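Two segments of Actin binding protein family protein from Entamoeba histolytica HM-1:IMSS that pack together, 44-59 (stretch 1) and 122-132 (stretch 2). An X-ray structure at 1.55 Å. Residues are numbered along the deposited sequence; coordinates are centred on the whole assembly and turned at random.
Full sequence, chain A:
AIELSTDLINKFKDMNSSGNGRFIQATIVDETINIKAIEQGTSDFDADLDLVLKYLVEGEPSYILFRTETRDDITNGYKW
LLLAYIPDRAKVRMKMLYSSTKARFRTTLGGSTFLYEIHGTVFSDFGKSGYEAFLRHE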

ATOM      1  N   ASP A  44       2.093   0.340   5.779  1.00 19.48           N
ATOM      2  CA  ASP A  44       1.668   0.405   7.212  1.00 19.63           C
ATOM      3  C   ASP A  44       0.207  -0.031   7.336  1.00 19.20           C
ATOM      4  O   ASP A  44      -0.700   0.781   7.108  1.00 20.20           O
ATOM      5  N   PHE A  45      -0.007  -1.301   7.666  1.00 20.04           N
ATOM      6  CA  PHE A  45      -1.348  -1.918   7.797  1.00 16.15           C
ATOM      7  C   PHE A  45      -2.182  -1.121   8.801  1.00 20.42           C
ATOM      8  O   PHE A  45      -3.344  -0.803   8.537  1.00 18.60           O
ATOM      9  N   ASP A  46      -1.582  -0.808   9.949  1.00 21.43           N
ATOM     10  CA  ASP A  46      -2.313  -0.152  11.062  1.00 22.57           C
ATOM     11  C   ASP A  46      -2.845   1.211  10.605  1.00 18.87           C
ATOM     12  O   ASP A  46      -4.048   1.477  10.796  1.00 24.66           O
ATOM     13  N   ALA A  47      -1.982   2.044  10.017  1.00 20.40           N
ATOM     14  CA  ALA A  47      -2.354   3.375   9.491  1.00 19.73           C
ATOM     15  C   ALA A  47      -3.433   3.203   8.422  1.00 17.58           C
ATOM     16  O   ALA A  47      -4.418   3.958   8.406  1.00 20.83           O
ATOM     17  N   ASP A  48      -3.270   2.210   7.553  1.00 17.85           N
ATOM     18  CA  ASP A  48      -4.169   2.071   6.389  1.00 17.28           C
ATOM     19  C   ASP A  48      -5.588   1.704   6.848  1.00 15.76           C
ATOM     20  O   ASP A  48      -6.547   2.000   6.107  1.00 14.23           O
ATOM     21  N   LEU A  49      -5.748   1.084   8.021  1.00 15.63           N
ATOM     22  CA  LEU A  49      -7.108   0.720   8.485  1.00 13.69           C
ATOM     23  C   LEU A  49      -7.977   1.979   8.530  1.00 13.17           C
ATOM     24  O   LEU A  49      -9.179   1.886   8.228  1.00 14.78           O
ATOM     25  N   ASP A  50      -7.397   3.122   8.897  1.00 14.09           N
ATOM     26  CA  ASP A  50      -8.189   4.363   9.052  1.00 15.73           C
ATOM     27  C   ASP A  50      -8.617   4.897   7.676  1.00 16.79           C
ATOM     28  O   ASP A  50      -9.605   5.683   7.626  1.00 17.91           O
ATOM     29  N   LEU A  51      -7.935   4.525   6.590  1.00 16.16           N
ATOM     30  CA  LEU A  51      -8.317   5.023   5.231  1.00 16.74           C
ATOM     31  C   LEU A  51      -9.717   4.541   4.854  1.00 15.18           C
ATOM     32  O   LEU A  51     -10.385   5.226   4.066  1.00 16.07           O
ATOM     33  N   VAL A  52     -10.166   3.417   5.396  1.00 14.44           N
ATOM     34  CA  VAL A  52     -11.512   2.864   5.093  1.00 13.46           C
ATOM     35  C   VAL A  52     -12.572   3.927   5.384  1.00 16.69           C
ATOM     36  O   VAL A  52     -13.572   4.009   4.627  1.00 17.21           O
ATOM     37  N   LEU A  53     -12.385   4.701   6.448  1.00 16.99           N
ATOM     38  CA  LEU A  53     -13.412   5.667   6.916  1.00 19.13           C
ATOM     39  C   LEU A  53     -13.692   6.728   5.846  1.00 25.13           C
ATOM     40  O   LEU A  53     -14.792   7.345   5.903  1.00 28.08           O
ATOM     41  N   LYS A  54     -12.736   6.981   4.950  1.00 17.88           N
ATOM     42  CA  LYS A  54     -12.867   7.976   3.858  1.00 20.50           C
ATOM     43  C   LYS A  54     -13.755   7.440   2.719  1.00 18.38           C
ATOM     44  O   LYS A  54     -14.221   8.249   1.906  1.00 21.46           O
ATOM     45  N   TYR A  55     -13.959   6.124   2.639  1.00 16.29           N
ATOM     46  CA  TYR A  55     -14.659   5.467   1.515  1.00 14.55           C
ATOM     47  C   TYR A  55     -16.081   5.059   1.874  1.00 14.88           C
ATOM     48  O   TYR A  55     -16.899   4.985   0.969  1.00 16.13           O
ATOM     49  N   LEU A  56     -16.376   4.819   3.143  1.00 15.50           N
ATOM     50  CA  LEU A  56     -17.758   4.448   3.521  1.00 16.19           C
ATOM     51  C   LEU A  56     -18.692   5.631   3.280  1.00 15.34           C
ATOM     52  O   LEU A  56     -18.290   6.813   3.423  1.00 17.62           O
ATOM     53  N   VAL A  57     -19.915   5.332   2.879  1.00 15.13           N
ATOM     54  CA  VAL A  57     -20.962   6.363   2.682  1.00 14.57           C
ATOM     55  C   VAL A  57     -22.084   6.052   3.668  1.00 13.26           C
ATOM     56  O   VAL A  57     -22.619   4.952   3.625  1.00 13.85           O
ATOM     57  N   GLU A  58     -22.384   6.977   4.570  1.00 13.99           N
ATOM     58  CA  GLU A  58     -23.332   6.673   5.674  1.00 15.09           C
ATOM     59  C   GLU A  58     -24.682   6.235   5.091  1.00 16.03           C
ATOM     60  O   GLU A  58     -25.207   6.899   4.170  1.00 15.15           O
ATOM     61  N   GLY A  59     -25.188   5.113   5.595  1.00 13.61           N
ATOM     62  CA  GLY A  59     -26.498   4.552   5.212  1.00 16.10           C
ATOM     63  C   GLY A  59     -26.433   3.700   3.969  1.00 16.75           C
ATOM     64  O   GLY A  59     -27.481   3.107   3.657  1.00 20.43           O
ATOM     65  N   VAL A 122     -21.790   0.817  11.740  1.00 12.20           N
ATOM     66  CA  VAL A 122     -21.440   2.263  11.873  1.00 13.88           C
ATOM     67  C   VAL A 122     -19.968   2.395  11.479  1.00 13.95           C
ATOM     68  O   VAL A 122     -19.217   1.393  11.566  1.00 13.73           O
ATOM     69  N   PHE A 123     -19.560   3.577  11.061  1.00 15.20           N
ATOM     70  CA  PHE A 123     -18.159   3.854  10.679  1.00 14.34           C
ATOM     71  C   PHE A 123     -17.204   3.484  11.813  1.00 14.29           C
ATOM     72  O   PHE A 123     -16.093   2.959  11.546  1.00 15.45           O
ATOM     73  N   SER A 124     -17.605   3.715  13.050  1.00 13.22           N
ATOM     74  CA  SER A 124     -16.749   3.516  14.241  1.00 14.89           C
ATOM     75  C   SER A 124     -16.520   2.014  14.496  1.00 15.74           C
ATOM     76  O   SER A 124     -15.669   1.683  15.351  1.00 14.77           O
ATOM     77  N   ASP A 125     -17.219   1.126  13.794  1.00 13.38           N
ATOM     78  CA  ASP A 125     -16.906  -0.328  13.809  1.00 13.44           C
ATOM     79  C   ASP A 125     -15.661  -0.654  12.991  1.00 13.76           C
ATOM     80  O   ASP A 125     -15.186  -1.822  13.059  1.00 16.75           O
ATOM     81  N   PHE A 126     -15.156   0.308  12.237  1.00 12.87           N
ATOM     82  CA  PHE A 126     -13.992   0.131  11.348  1.00 13.95           C
ATOM     83  C   PHE A 126     -12.899   1.097  11.773  1.00 14.66           C
ATOM     84  O   PHE A 126     -12.923   1.617  12.905  1.00 16.68           O
ATOM     85  N   GLY A 127     -11.937   1.317  10.884  1.00 14.56           N
ATOM     86  CA  GLY A 127     -10.687   1.980  11.261  1.00 14.38           C
ATOM     87  C   GLY A 127      -9.864   1.125  12.211  1.00 15.67           C
ATOM     88  O   GLY A 127     -10.243  -0.012  12.554  1.00 16.00           O
ATOM     89  N   LYS A 128      -8.726   1.643  12.630  1.00 18.42           N
ATOM     90  CA  LYS A 128      -7.811   0.912  13.542  1.00 18.34           C
ATOM     91  C   LYS A 128      -8.541   0.592  14.857  1.00 17.35           C
ATOM     92  O   LYS A 128      -8.442  -0.558  15.337  1.00 21.35           O
ATOM     93  N   SER A 129      -9.257   1.560  15.434  1.00 19.43           N
ATOM     94  CA  SER A 129      -9.990   1.400  16.708  1.00 20.03           C
ATOM     95  C   SER A 129     -11.011   0.273  16.578  1.00 17.63           C
ATOM     96  O   SER A 129     -11.120  -0.562  17.525  1.00 19.95           O
ATOM     97  N   GLY A 130     -11.767   0.278  15.479  1.00 17.16           N
ATOM     98  CA  GLY A 130     -12.819  -0.720  15.263  1.00 17.38           C
ATOM     99  C   GLY A 130     -12.225  -2.111  15.110  1.00 17.00           C
ATOM    100  O   GLY A 130     -12.795  -3.094  15.644  1.00 18.61           O
ATOM    101  N   TYR A 131     -11.075  -2.207  14.446  1.00 16.77           N
ATOM    102  CA  TYR A 131     -10.394  -3.508  14.234  1.00 17.02           C
ATOM    103  C   TYR A 131      -9.918  -4.064  15.576  1.00 16.11           C
ATOM    104  O   TYR A 131     -10.085  -5.269  15.857  1.00 19.49           O
ATOM    105  N   GLU A 132      -9.290  -3.215  16.388  1.00 17.09           N
ATOM    106  CA  GLU A 132      -8.783  -3.642  17.722  1.00 22.40           C
ATOM    107  C   GLU A 132      -9.972  -4.110  18.574  1.00 20.31           C
ATOM    108  O   GLU A 132      -9.848  -5.126  19.250  1.00 21.20           O
TER

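The contact between the two stretches buries 674 Å², and Phe123, Lys128 and Leu49 cover the most of it. The backbones come nearest where the CA atoms of Asp50 and Gly127 lie 4.1 Å apart, and the side chains pack outward from this point.

Phe123 covers the largest area. Its CA-to-CB bond runs sideways, but the m rotamer (chi1 -75°) brings the ring against the C-terminal part of stretch 1. Leu56, which points toward stretch 2 in an m,t rotamer, places CB over one ring face, 3.5 Å from Phe123 CE1, in a CH-pi contact. The ring edge meets the backbone after Leu56, with Phe123 CZ 3.5 Å from Glu58 N; Phe123 CZ also lies 3.4 Å from Leu56 O. The other end of Leu56 reaches the buried Phe126 (chi1 m), with CD1 3.8 Å from Phe126 CD2. Leu53, also m,t, fits between these aromatic residues: its CD2 lies 3.3 Å from Phe123 O, 4.2 Å from Phe123 CB and 4.3 Å from Phe126 CB. Val52 (t) adds a looser contact, CG1 to Phe126 CB at 4.3 Å.

At the close approach, Gly127 has no side chain, and the space is taken by Asp50 and Leu53; an ideal CB on this glycine would lie 2.8 Å from Asp50 OD1, a clash, and its positive phi also favours glycine. Here Gly127 CA makes a CA-H...O contact with Leu49 O at 3.4 Å. Water 1 supplements it, donating to Leu49 O and accepting from Gly127 N, each at 2.8 Å.

Lys128, in the helix of stretch 2, covers the second largest area. Its backbone N donates to Asp50 OD1 at 2.8 Å in a nearly straight hydrogen bond, the one direct hydrogen bond between the stretches. The m rotamer of Asp50 brings its carboxylate to this amide, and water 2 extends the link by donating to Asp50 OD1 and accepting from Ser129 N, both at 2.9 Å. The extended Lys128 chain (t,t,t,m) runs past Asp46, its CE 3.9 Å from Asp46 CB, while NZ forms a long salt bridge with Glu132 OE2 at 4.0 Å.

Leu49 (m,t) points toward stretch 2. Its CB packs 3.6 Å from Lys128 N, and its CD1 3.6 Å from CD2 of the buried Tyr131 (chi1 t). Phe45, also t, turns its ring edge toward the face of Tyr131 in an offset edge-to-face pair, with centroids 5.7 Å apart and Phe45 CE2 3.8 Å from Tyr131 CE2.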

ATOM      1  CB  ASP A  44       1.886   1.804   7.801  1.00 23.71           C
ATOM      2  CG  ASP A  44       1.672   1.912   9.309  1.00 32.26           C
ATOM      3  OD1 ASP A  44       0.976   1.028   9.890  1.00 29.56           O
ATOM      4  OD2 ASP A  44       2.212   2.878   9.894  1.00 36.01           O
ATOM      5  CB  PHE A  45      -1.183  -3.369   8.242  1.00 18.70           C
ATOM      6  CG  PHE A  45      -2.452  -4.041   8.694  1.00 16.70           C
ATOM      7  CD1 PHE A  45      -3.288  -4.632   7.769  1.00 20.64           C
ATOM      8  CD2 PHE A  45      -2.803  -4.093  10.030  1.00 19.67           C
ATOM      9  CE1 PHE A  45      -4.434  -5.295   8.169  1.00 18.31           C
ATOM     10  CE2 PHE A  45      -3.956  -4.751  10.425  1.00 19.58           C
ATOM     11  CZ  PHE A  45      -4.773  -5.339   9.497  1.00 18.45           C
ATOM     12  CB  ASP A  46      -1.413  -0.001  12.284  1.00 25.84           C
ATOM     13  CG  ASP A  46      -1.084  -1.318  12.973  1.00 49.53           C
ATOM     14  OD1 ASP A  46      -1.906  -2.255  12.921  1.00 36.70           O
ATOM     15  OD2 ASP A  46       0.001  -1.404  13.552  1.00 59.97           O
ATOM     16  CB  ALA A  47      -1.144   4.059   8.911  1.00 23.83           C
ATOM     17  CB  ASP A  48      -3.641   1.065   5.367  1.00 16.56           C
ATOM     18  CG  ASP A  48      -2.434   1.526   4.556  1.00 15.60           C
ATOM     19  OD1 ASP A  48      -1.901   2.664   4.785  1.00 18.01           O
ATOM     20  OD2 ASP A  48      -2.014   0.718   3.690  1.00 16.94           O
ATOM     21  CB  LEU A  49      -7.044   0.028   9.850  1.00 15.70           C
ATOM     22  CG  LEU A  49      -6.635  -1.444   9.797  1.00 17.25           C
ATOM     23  CD1 LEU A  49      -6.285  -1.956  11.184  1.00 20.69           C
ATOM     24  CD2 LEU A  49      -7.741  -2.276   9.167  1.00 19.28           C
ATOM     25  CB  ASP A  50      -7.421   5.387   9.875  1.00 17.89           C
ATOM     26  CG  ASP A  50      -7.420   5.064  11.359  1.00 25.98           C
ATOM     27  OD1 ASP A  50      -8.328   4.333  11.801  1.00 19.20           O
ATOM     28  OD2 ASP A  50      -6.524   5.568  12.073  1.00 29.92           O
ATOM     29  CB  LEU A  51      -7.296   4.545   4.196  1.00 16.86           C
ATOM     30  CG  LEU A  51      -5.892   5.108   4.375  1.00 21.44           C
ATOM     31  CD1 LEU A  51      -4.943   4.469   3.372  1.00 22.07           C
ATOM     32  CD2 LEU A  51      -5.892   6.627   4.239  1.00 27.37           C
ATOM     33  CB  VAL A  52     -11.769   1.592   5.907  1.00 15.09           C
ATOM     34  CG1 VAL A  52     -13.253   1.210   5.893  1.00 19.38           C
ATOM     35  CG2 VAL A  52     -10.892   0.470   5.391  1.00 16.42           C
ATOM     36  CB  LEU A  53     -12.922   6.287   8.221  1.00 19.16           C
ATOM     37  CG  LEU A  53     -12.656   5.312   9.362  1.00 25.89           C
ATOM     38  CD1 LEU A  53     -12.135   6.050  10.588  1.00 30.57           C
ATOM     39  CD2 LEU A  53     -13.908   4.542   9.702  1.00 26.87           C
ATOM     40  CB  LYS A  54     -11.498   8.281   3.246  1.00 30.62           C
ATOM     41  CG  LYS A  54     -10.492   9.011   4.125  1.00 48.17           C
ATOM     42  CD  LYS A  54      -9.271   9.455   3.321  1.00 72.45           C
ATOM     43  CE  LYS A  54      -8.511  10.621   3.921  1.00102.04           C
ATOM     44  NZ  LYS A  54      -7.703  10.206   5.092  1.00 97.36           N
ATOM     45  CB  TYR A  55     -13.862   4.235   1.105  1.00 14.67           C
ATOM     46  CG  TYR A  55     -12.613   4.592   0.342  1.00 15.42           C
ATOM     47  CD1 TYR A  55     -11.439   4.928   0.991  1.00 15.14           C
ATOM     48  CD2 TYR A  55     -12.611   4.643  -1.037  1.00 18.27           C
ATOM     49  CE1 TYR A  55     -10.299   5.293   0.292  1.00 15.13           C
ATOM     50  CE2 TYR A  55     -11.468   4.974  -1.754  1.00 20.61           C
ATOM     51  CZ  TYR A  55     -10.299   5.285  -1.088  1.00 18.16           C
ATOM     52  OH  TYR A  55      -9.188   5.629  -1.810  1.00 20.57           O
ATOM     53  CB  LEU A  56     -17.800   3.967   4.972  1.00 13.70           C
ATOM     54  CG  LEU A  56     -16.916   2.755   5.294  1.00 14.91           C
ATOM     55  CD1 LEU A  56     -17.035   2.354   6.758  1.00 18.80           C
ATOM     56  CD2 LEU A  56     -17.259   1.564   4.399  1.00 15.34           C
ATOM     57  CB  VAL A  57     -21.485   6.381   1.238  1.00 20.26           C
ATOM     58  CG1 VAL A  57     -22.596   7.391   1.095  1.00 20.04           C
ATOM     59  CG2 VAL A  57     -20.373   6.669   0.235  1.00 24.53           C
ATOM     60  CB  GLU A  58     -23.451   7.849   6.638  1.00 17.19           C
ATOM     61  CG  GLU A  58     -24.306   7.541   7.860  1.00 14.62           C
ATOM     62  CD  GLU A  58     -25.803   7.676   7.683  1.00 16.27           C
ATOM     63  OE1 GLU A  58     -26.250   8.374   6.729  1.00 19.45           O
ATOM     64  OE2 GLU A  58     -26.549   7.182   8.561  1.00 16.36           O
ATOM     65  CB  VAL A 122     -21.713   2.784  13.293  1.00 15.08           C
ATOM     66  CG1 VAL A 122     -23.181   2.777  13.643  1.00 16.51           C
ATOM     67  CG2 VAL A 122     -20.973   1.966  14.318  1.00 16.47           C
ATOM     68  CB  PHE A 123     -17.967   5.320  10.336  1.00 13.33           C
ATOM     69  CG  PHE A 123     -18.519   5.779   9.008  1.00 16.03           C
ATOM     70  CD1 PHE A 123     -19.535   5.108   8.350  1.00 16.42           C
ATOM     71  CD2 PHE A 123     -18.020   6.945   8.454  1.00 19.33           C
ATOM     72  CE1 PHE A 123     -20.009   5.573   7.143  1.00 16.69           C
ATOM     73  CE2 PHE A 123     -18.497   7.408   7.240  1.00 26.00           C
ATOM     74  CZ  PHE A 123     -19.482   6.717   6.591  1.00 16.58           C
ATOM     75  CB  SER A 124     -17.330   4.230  15.438  1.00 17.90           C
ATOM     76  OG  SER A 124     -18.600   3.710  15.810  1.00 17.49           O
ATOM     77  CB  ASP A 125     -18.064  -1.181  13.311  1.00 14.77           C
ATOM     78  CG  ASP A 125     -19.233  -1.238  14.273  1.00 18.06           C
ATOM     79  OD1 ASP A 125     -19.025  -1.085  15.524  1.00 17.20           O
ATOM     80  OD2 ASP A 125     -20.371  -1.420  13.768  1.00 17.45           O
ATOM     81  CB  PHE A 126     -14.484   0.239   9.903  1.00 14.75           C
ATOM     82  CG  PHE A 126     -15.570  -0.756   9.583  1.00 14.17           C
ATOM     83  CD1 PHE A 126     -15.279  -2.103   9.439  1.00 17.41           C
ATOM     84  CD2 PHE A 126     -16.890  -0.363   9.407  1.00 16.05           C
ATOM     85  CE1 PHE A 126     -16.266  -3.037   9.163  1.00 18.36           C
ATOM     86  CE2 PHE A 126     -17.874  -1.297   9.091  1.00 16.51           C
ATOM     87  CZ  PHE A 126     -17.566  -2.631   8.970  1.00 15.48           C
ATOM     88  CB  LYS A 128      -6.537   1.742  13.742  1.00 23.57           C
ATOM     89  CG  LYS A 128      -5.488   1.099  14.638  1.00 29.12           C
ATOM     90  CD  LYS A 128      -4.333   2.020  14.965  1.00 51.54           C
ATOM     91  CE  LYS A 128      -3.141   1.286  15.547  1.00 87.79           C
ATOM     92  NZ  LYS A 128      -3.496   0.505  16.757  1.00 97.35           N
ATOM     93  CB  SER A 129     -10.666   2.682  17.114  1.00 26.24           C
ATOM     94  OG  SER A 129      -9.706   3.664  17.461  1.00 49.21           O
ATOM     95  CB  TYR A 131      -9.223  -3.331  13.268  1.00 18.16           C
ATOM     96  CG  TYR A 131      -8.549  -4.623  12.898  1.00 20.04           C
ATOM     97  CD1 TYR A 131      -9.279  -5.654  12.335  1.00 21.46           C
ATOM     98  CD2 TYR A 131      -7.211  -4.833  13.170  1.00 22.06           C
ATOM     99  CE1 TYR A 131      -8.679  -6.862  12.021  1.00 21.00           C
ATOM    100  CE2 TYR A 131      -6.596  -6.033  12.853  1.00 19.32           C
ATOM    101  CZ  TYR A 131      -7.334  -7.050  12.284  1.00 20.15           C
ATOM    102  OH  TYR A 131      -6.730  -8.224  11.950  1.00 24.94           O
ATOM    103  CB  GLU A 132      -7.976  -2.510  18.345  1.00 27.97           C
ATOM    104  CG  GLU A 132      -6.676  -2.223  17.597  1.00 38.65           C
ATOM    105  CD  GLU A 132      -5.632  -3.338  17.591  1.00119.67           C
ATOM    106  OE1 GLU A 132      -5.739  -4.264  18.428  1.00 70.63           O
ATOM    107  OE2 GLU A 132      -4.701  -3.279  16.746  1.00 48.11           O
TER
HETATM  108  O   HOH W   1     -11.097  -0.145   8.647  1.00 16.02           O
HETATM  109  O   HOH W   2      -9.396   4.262  14.460  1.00 26.62           O